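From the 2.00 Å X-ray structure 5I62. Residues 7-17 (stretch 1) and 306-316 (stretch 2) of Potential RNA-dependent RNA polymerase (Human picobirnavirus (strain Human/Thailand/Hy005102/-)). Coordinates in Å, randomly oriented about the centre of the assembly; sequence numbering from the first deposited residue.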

ATOM      1  N   VAL A   7     -15.715 -30.550   1.251  1.00 23.51           N
ATOM      2  CA  VAL A   7     -16.078 -29.193   0.838  1.00 22.26           C
ATOM      3  C   VAL A   7     -14.838 -28.315   0.737  1.00 22.36           C
ATOM      4  O   VAL A   7     -14.667 -27.580  -0.240  1.00 19.79           O
ATOM      5  N   TRP A   8     -13.936 -28.440   1.719  1.00 18.59           N
ATOM      6  CA  TRP A   8     -12.649 -27.760   1.660  1.00 19.56           C
ATOM      7  C   TRP A   8     -11.923 -28.059   0.356  1.00 21.67           C
ATOM      8  O   TRP A   8     -11.312 -27.167  -0.244  1.00 19.34           O
ATOM      9  N   SER A   9     -12.003 -29.306  -0.123  1.00 20.34           N
ATOM     10  CA  SER A   9     -11.307 -29.651  -1.354  1.00 19.34           C
ATOM     11  C   SER A   9     -11.993 -29.096  -2.610  1.00 18.98           C
ATOM     12  O   SER A   9     -11.470 -29.292  -3.710  1.00 20.64           O
ATOM     13  N   LYS A  10     -13.133 -28.405  -2.477  1.00 18.42           N
ATOM     14  CA  LYS A  10     -13.703 -27.673  -3.600  1.00 19.96           C
ATOM     15  C   LYS A  10     -13.201 -26.236  -3.667  1.00 19.10           C
ATOM     16  O   LYS A  10     -13.375 -25.576  -4.699  1.00 16.53           O
ATOM     17  N   TYR A  11     -12.599 -25.749  -2.584  1.00 17.31           N
ATOM     18  CA  TYR A  11     -11.934 -24.455  -2.522  1.00 16.33           C
ATOM     19  C   TYR A  11     -10.448 -24.558  -2.814  1.00 17.16           C
ATOM     20  O   TYR A  11      -9.867 -23.640  -3.399  1.00 17.40           O
ATOM     21  N   PHE A  12      -9.808 -25.661  -2.412  1.00 17.57           N
ATOM     22  CA  PHE A  12      -8.378 -25.826  -2.615  1.00 16.13           C
ATOM     23  C   PHE A  12      -8.068 -27.185  -3.209  1.00 15.64           C
ATOM     24  O   PHE A  12      -8.755 -28.170  -2.950  1.00 17.20           O
ATOM     25  N   ASN A  13      -7.014 -27.209  -4.000  1.00 18.64           N
ATOM     26  CA  ASN A  13      -6.506 -28.428  -4.608  1.00 20.14           C
ATOM     27  C   ASN A  13      -5.821 -29.230  -3.507  1.00 20.41           C
ATOM     28  O   ASN A  13      -4.790 -28.808  -2.984  1.00 23.37           O
ATOM     29  N   ILE A  14      -6.430 -30.356  -3.107  1.00 22.23           N
ATOM     30  CA  ILE A  14      -6.018 -31.160  -1.925  1.00 22.58           C
ATOM     31  C   ILE A  14      -5.621 -32.556  -2.419  1.00 26.82           C
ATOM     32  O   ILE A  14      -6.380 -33.164  -3.168  1.00 25.22           O
ATOM     33  N   PRO A  15      -4.473 -33.088  -1.963  1.00 25.34           N
ATOM     34  CA  PRO A  15      -3.657 -32.535  -0.880  1.00 22.62           C
ATOM     35  C   PRO A  15      -2.720 -31.397  -1.297  1.00 23.47           C
ATOM     36  O   PRO A  15      -2.397 -31.217  -2.471  1.00 26.46           O
ATOM     37  N   ASN A  16      -2.295 -30.626  -0.297  1.00 25.23           N
ATOM     38  CA  ASN A  16      -1.377 -29.506  -0.501  1.00 25.21           C
ATOM     39  C   ASN A  16      -0.633 -29.287   0.802  1.00 25.71           C
ATOM     40  O   ASN A  16      -1.092 -28.538   1.677  1.00 21.62           O
ATOM     41  N   PRO A  17       0.504 -29.967   0.989  1.00 26.90           N
ATOM     42  CA  PRO A  17       1.307 -29.760   2.207  1.00 24.20           C
ATOM     43  C   PRO A  17       1.687 -28.307   2.457  1.00 22.34           C
ATOM     44  O   PRO A  17       1.739 -27.891   3.621  1.00 23.23           O
ATOM     45  N   LEU A 306     -13.625 -15.783   2.954  1.00 14.63           N
ATOM     46  CA  LEU A 306     -12.286 -15.753   3.536  1.00 13.35           C
ATOM     47  C   LEU A 306     -11.954 -17.083   4.196  1.00 14.02           C
ATOM     48  O   LEU A 306     -12.610 -17.470   5.167  1.00 14.14           O
ATOM     49  N   ALA A 307     -10.906 -17.750   3.703  1.00 16.44           N
ATOM     50  CA  ALA A 307     -10.366 -18.954   4.341  1.00 17.39           C
ATOM     51  C   ALA A 307      -9.321 -18.500   5.359  1.00 14.68           C
ATOM     52  O   ALA A 307      -8.234 -18.058   4.994  1.00 16.40           O
ATOM     53  N   TYR A 308      -9.643 -18.600   6.645  1.00 16.53           N
ATOM     54  CA  TYR A 308      -8.761 -18.078   7.682  1.00 16.87           C
ATOM     55  C   TYR A 308      -8.081 -19.173   8.497  1.00 18.77           C
ATOM     56  O   TYR A 308      -7.205 -18.867   9.315  1.00 18.89           O
ATOM     57  N   ASN A 309      -8.448 -20.432   8.280  1.00 16.63           N
ATOM     58  CA  ASN A 309      -7.783 -21.572   8.897  1.00 17.25           C
ATOM     59  C   ASN A 309      -8.057 -22.783   8.017  1.00 19.36           C
ATOM     60  O   ASN A 309      -8.905 -22.739   7.130  1.00 17.40           O
ATOM     61  N   TRP A 310      -7.313 -23.865   8.256  1.00 20.32           N
ATOM     62  CA  TRP A 310      -7.573 -25.095   7.514  1.00 21.24           C
ATOM     63  C   TRP A 310      -9.004 -25.548   7.768  1.00 17.92           C
ATOM     64  O   TRP A 310      -9.386 -25.811   8.909  1.00 23.57           O
ATOM     65  N   GLY A 311      -9.808 -25.611   6.713  1.00 18.29           N
ATOM     66  CA  GLY A 311     -11.178 -26.048   6.879  1.00 17.96           C
ATOM     67  C   GLY A 311     -12.136 -25.017   7.442  1.00 24.07           C
ATOM     68  O   GLY A 311     -13.252 -25.369   7.821  1.00 23.71           O
ATOM     69  N   GLU A 312     -11.738 -23.749   7.530  1.00 19.50           N
ATOM     70  CA  GLU A 312     -12.594 -22.724   8.115  1.00 23.50           C
ATOM     71  C   GLU A 312     -12.707 -21.554   7.159  1.00 19.20           C
ATOM     72  O   GLU A 312     -11.690 -21.001   6.734  1.00 18.39           O
ATOM     73  N   ILE A 313     -13.942 -21.177   6.847  1.00 17.90           N
ATOM     74  CA  ILE A 313     -14.243 -20.179   5.837  1.00 15.58           C
ATOM     75  C   ILE A 313     -15.338 -19.267   6.375  1.00 17.94           C
ATOM     76  O   ILE A 313     -16.323 -19.725   6.961  1.00 18.16           O
ATOM     77  N   ARG A 314     -15.172 -17.979   6.173  1.00 18.34           N
ATOM     78  CA  ARG A 314     -16.173 -17.005   6.570  1.00 14.62           C
ATOM     79  C   ARG A 314     -16.796 -16.406   5.317  1.00 15.28           C
ATOM     80  O   ARG A 314     -16.098 -16.199   4.327  1.00 15.18           O
ATOM     81  N   TYR A 315     -18.107 -16.127   5.362  1.00 15.98           N
ATOM     82  CA  TYR A 315     -18.873 -15.621   4.222  1.00 16.62           C
ATOM     83  C   TYR A 315     -19.524 -14.281   4.561  1.00 15.51           C
ATOM     84  O   TYR A 315     -19.573 -13.872   5.721  1.00 18.18           O
ATOM     85  N   GLY A 316     -20.030 -13.604   3.532  1.00 16.55           N
ATOM     86  CA  GLY A 316     -20.763 -12.363   3.693  1.00 17.55           C
ATOM     87  C   GLY A 316     -20.018 -11.169   3.095  1.00 16.83           C
ATOM     88  O   GLY A 316     -18.822 -11.221   2.799  1.00 16.87           O
TER

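The helical turn and following loop of stretch 1 pack against a β-hairpin in stretch 2, whose strands 306-309 and 312-314 are joined by a type II turn from Asn309 to Glu312. Trp8 is the centre of the contact. Its CA-to-CB bond points toward the hairpin, and a t rotamer at chi1 with chi2 near -110° lays the indole across the turn. Gly311 sits over one face, with Trp8 CE3 3.4 Å from Gly311 N and Gly311 CA 3.9 Å from the centroid of the six-membered ring in a CH-pi contact. The positive phi of Gly311 (78°) itself calls for glycine, since a CB would jam against the preceding carbonyl. Farther along the indole, Trp8 CZ3 meets Ile313 CG1 at the ring edge (3.9 Å), and Trp8 CH2 lies 4.0 Å from Ala307 CB.

Trp310 leaves the backbone sideways, but its t chi1 and chi2 of -87° bring the end of the indole back to stretch 1. There the edge of Trp8 addresses its face, with planes at 50° and Trp8 NE1 3.5 Å from Trp310 CZ2. Ile14, m at both chi angles, adds an apolar contact from CD1 to Trp310 CH2 (3.6 Å).

Tyr11 adopts m, which turns one face of its ring to Ile313: with chi1 m and chi2 t, Ile313 CD1 stands 3.5 Å from the Tyr11 ring centroid, almost on the normal. The same rotamer carries the phenol to Tyr315, also m, whose OH donates a 2.6 Å hydrogen bond to Tyr11 OH, the only one linking the stretches. Phe12, again m, presents its edge to Ala307, CE2 to CB 3.9 Å.

The CA-to-CB bond of Asn309 points away from stretch 1; its t side chain accepts from Trp310 N at OD1 (2.7 Å) while its ND2 donates to Glu312 OE2 (2.9 Å), two hydrogen bonds within the turn whose central residues, Trp310 and Gly311, meet Trp8.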

ATOM      1  CB  VAL A   7     -17.132 -28.584   1.784  1.00 27.13           C
ATOM      2  CG1 VAL A   7     -17.392 -27.117   1.417  1.00 26.28           C
ATOM      3  CG2 VAL A   7     -18.431 -29.363   1.698  1.00 27.66           C
ATOM      4  CB  TRP A   8     -11.802 -28.168   2.868  1.00 18.95           C
ATOM      5  CG  TRP A   8     -10.436 -27.547   2.968  1.00 20.90           C
ATOM      6  CD1 TRP A   8      -9.231 -28.177   2.793  1.00 19.78           C
ATOM      7  CD2 TRP A   8     -10.128 -26.178   3.300  1.00 20.96           C
ATOM      8  NE1 TRP A   8      -8.198 -27.286   2.979  1.00 21.37           N
ATOM      9  CE2 TRP A   8      -8.718 -26.056   3.296  1.00 23.05           C
ATOM     10  CE3 TRP A   8     -10.907 -25.049   3.582  1.00 20.52           C
ATOM     11  CZ2 TRP A   8      -8.069 -24.849   3.570  1.00 21.17           C
ATOM     12  CZ3 TRP A   8     -10.265 -23.848   3.860  1.00 19.95           C
ATOM     13  CH2 TRP A   8      -8.855 -23.757   3.851  1.00 21.89           C
ATOM     14  CB  SER A   9     -11.137 -31.175  -1.456  1.00 19.37           C
ATOM     15  OG  SER A   9     -12.376 -31.842  -1.388  1.00 23.02           O
ATOM     16  CB  LYS A  10     -15.228 -27.674  -3.527  1.00 19.40           C
ATOM     17  CG  LYS A  10     -15.848 -29.059  -3.571  1.00 24.27           C
ATOM     18  CD  LYS A  10     -17.361 -28.960  -3.411  1.00 26.43           C
ATOM     19  CE  LYS A  10     -17.975 -30.361  -3.297  1.00 34.28           C
ATOM     20  NZ  LYS A  10     -17.424 -31.247  -4.374  1.00 39.66           N
ATOM     21  CB  TYR A  11     -12.126 -23.829  -1.141  1.00 15.06           C
ATOM     22  CG  TYR A  11     -13.545 -23.409  -0.856  1.00 17.45           C
ATOM     23  CD1 TYR A  11     -14.488 -24.326  -0.426  1.00 17.56           C
ATOM     24  CD2 TYR A  11     -13.937 -22.079  -1.004  1.00 16.71           C
ATOM     25  CE1 TYR A  11     -15.797 -23.939  -0.167  1.00 20.57           C
ATOM     26  CE2 TYR A  11     -15.235 -21.685  -0.740  1.00 17.45           C
ATOM     27  CZ  TYR A  11     -16.160 -22.616  -0.327  1.00 20.83           C
ATOM     28  OH  TYR A  11     -17.458 -22.223  -0.068  1.00 22.09           O
ATOM     29  CB  PHE A  12      -7.601 -25.638  -1.320  1.00 17.58           C
ATOM     30  CG  PHE A  12      -7.747 -24.266  -0.751  1.00 17.25           C
ATOM     31  CD1 PHE A  12      -6.933 -23.237  -1.201  1.00 19.78           C
ATOM     32  CD2 PHE A  12      -8.758 -23.982   0.144  1.00 19.50           C
ATOM     33  CE1 PHE A  12      -7.082 -21.956  -0.718  1.00 17.58           C
ATOM     34  CE2 PHE A  12      -8.921 -22.680   0.633  1.00 18.78           C
ATOM     35  CZ  PHE A  12      -8.079 -21.682   0.196  1.00 17.25           C
ATOM     36  CB  ASN A  13      -5.549 -28.057  -5.734  1.00 18.16           C
ATOM     37  CG  ASN A  13      -5.099 -29.258  -6.549  1.00 20.98           C
ATOM     38  OD1 ASN A  13      -5.910 -30.091  -6.959  1.00 22.25           O
ATOM     39  ND2 ASN A  13      -3.804 -29.335  -6.797  1.00 18.83           N
ATOM     40  CB  ILE A  14      -7.176 -31.266  -0.864  1.00 21.54           C
ATOM     41  CG1 ILE A  14      -7.592 -29.893  -0.319  1.00 24.05           C
ATOM     42  CG2 ILE A  14      -6.834 -32.201   0.299  1.00 25.41           C
ATOM     43  CD1 ILE A  14      -6.451 -29.058   0.235  1.00 21.99           C
ATOM     44  CB  PRO A  15      -2.841 -33.757  -0.387  1.00 26.40           C
ATOM     45  CG  PRO A  15      -3.157 -34.902  -1.372  1.00 28.25           C
ATOM     46  CD  PRO A  15      -3.837 -34.282  -2.552  1.00 30.91           C
ATOM     47  CB  ASN A  16      -2.116 -28.234  -0.916  1.00 28.04           C
ATOM     48  CG  ASN A  16      -1.172 -27.137  -1.389  1.00 28.67           C
ATOM     49  OD1 ASN A  16      -0.042 -27.017  -0.910  1.00 33.32           O
ATOM     50  ND2 ASN A  16      -1.622 -26.348  -2.359  1.00 34.04           N
ATOM     51  CB  PRO A  17       2.558 -30.615   1.937  1.00 20.77           C
ATOM     52  CG  PRO A  17       2.055 -31.721   1.080  1.00 27.64           C
ATOM     53  CD  PRO A  17       1.056 -31.043   0.144  1.00 30.24           C
ATOM     54  CB  LEU A 306     -12.170 -14.643   4.577  1.00 17.00           C
ATOM     55  CG  LEU A 306     -10.821 -14.542   5.281  1.00 14.74           C
ATOM     56  CD1 LEU A 306      -9.681 -14.158   4.305  1.00 13.53           C
ATOM     57  CD2 LEU A 306     -10.922 -13.532   6.424  1.00 18.02           C
ATOM     58  CB  ALA A 307      -9.769 -19.900   3.306  1.00 18.56           C
ATOM     59  CB  TYR A 308      -9.529 -17.127   8.612  1.00 16.97           C
ATOM     60  CG  TYR A 308     -10.733 -17.753   9.288  1.00 18.03           C
ATOM     61  CD1 TYR A 308     -10.615 -18.357  10.536  1.00 21.02           C
ATOM     62  CD2 TYR A 308     -11.986 -17.723   8.687  1.00 20.07           C
ATOM     63  CE1 TYR A 308     -11.706 -18.927  11.160  1.00 23.16           C
ATOM     64  CE2 TYR A 308     -13.092 -18.289   9.301  1.00 19.49           C
ATOM     65  CZ  TYR A 308     -12.943 -18.888  10.540  1.00 23.35           C
ATOM     66  OH  TYR A 308     -14.034 -19.462  11.155  1.00 26.31           O
ATOM     67  CB  ASN A 309      -8.264 -21.796  10.336  1.00 18.63           C
ATOM     68  CG  ASN A 309      -7.356 -22.751  11.127  1.00 22.06           C
ATOM     69  OD1 ASN A 309      -6.299 -23.163  10.658  1.00 19.40           O
ATOM     70  ND2 ASN A 309      -7.778 -23.089  12.335  1.00 23.20           N
ATOM     71  CB  TRP A 310      -6.588 -26.188   7.920  1.00 21.69           C
ATOM     72  CG  TRP A 310      -6.744 -27.416   7.108  1.00 22.54           C
ATOM     73  CD1 TRP A 310      -7.592 -28.458   7.346  1.00 25.61           C
ATOM     74  CD2 TRP A 310      -6.048 -27.731   5.904  1.00 20.81           C
ATOM     75  NE1 TRP A 310      -7.458 -29.415   6.365  1.00 23.71           N
ATOM     76  CE2 TRP A 310      -6.508 -28.999   5.472  1.00 22.85           C
ATOM     77  CE3 TRP A 310      -5.064 -27.079   5.158  1.00 22.05           C
ATOM     78  CZ2 TRP A 310      -6.030 -29.615   4.322  1.00 20.13           C
ATOM     79  CZ3 TRP A 310      -4.581 -27.695   4.014  1.00 23.57           C
ATOM     80  CH2 TRP A 310      -5.069 -28.954   3.606  1.00 23.91           C
ATOM     81  CB  GLU A 312     -12.074 -22.267   9.477  1.00 23.00           C
ATOM     82  CG  GLU A 312     -12.007 -23.406  10.472  1.00 28.37           C
ATOM     83  CD  GLU A 312     -11.744 -22.919  11.872  1.00 34.74           C
ATOM     84  OE1 GLU A 312     -12.594 -22.176  12.409  1.00 43.21           O
ATOM     85  OE2 GLU A 312     -10.679 -23.254  12.423  1.00 37.86           O
ATOM     86  CB  ILE A 313     -14.670 -20.830   4.505  1.00 16.66           C
ATOM     87  CG1 ILE A 313     -13.612 -21.826   4.006  1.00 19.40           C
ATOM     88  CG2 ILE A 313     -14.943 -19.754   3.441  1.00 18.07           C
ATOM     89  CD1 ILE A 313     -14.082 -22.649   2.793  1.00 20.60           C
ATOM     90  CB  ARG A 314     -15.525 -15.932   7.438  1.00 17.90           C
ATOM     91  CG  ARG A 314     -16.484 -14.905   7.970  1.00 20.86           C
ATOM     92  CD  ARG A 314     -15.806 -14.089   9.038  1.00 21.79           C
ATOM     93  NE  ARG A 314     -16.743 -13.117   9.579  1.00 25.55           N
ATOM     94  CZ  ARG A 314     -16.492 -12.375  10.645  1.00 22.67           C
ATOM     95  NH1 ARG A 314     -15.334 -12.504  11.285  1.00 22.20           N
ATOM     96  NH2 ARG A 314     -17.395 -11.501  11.057  1.00 28.13           N
ATOM     97  CB  TYR A 315     -19.954 -16.622   3.786  1.00 19.92           C
ATOM     98  CG  TYR A 315     -19.407 -18.000   3.450  1.00 19.09           C
ATOM     99  CD1 TYR A 315     -19.147 -18.933   4.450  1.00 18.97           C
ATOM    100  CD2 TYR A 315     -19.132 -18.353   2.134  1.00 19.51           C
ATOM    101  CE1 TYR A 315     -18.634 -20.210   4.133  1.00 22.98           C
ATOM    102  CE2 TYR A 315     -18.610 -19.607   1.813  1.00 21.45           C
ATOM    103  CZ  TYR A 315     -18.372 -20.531   2.811  1.00 19.96           C
ATOM    104  OH  TYR A 315     -17.845 -21.769   2.470  1.00 19.89           O
TER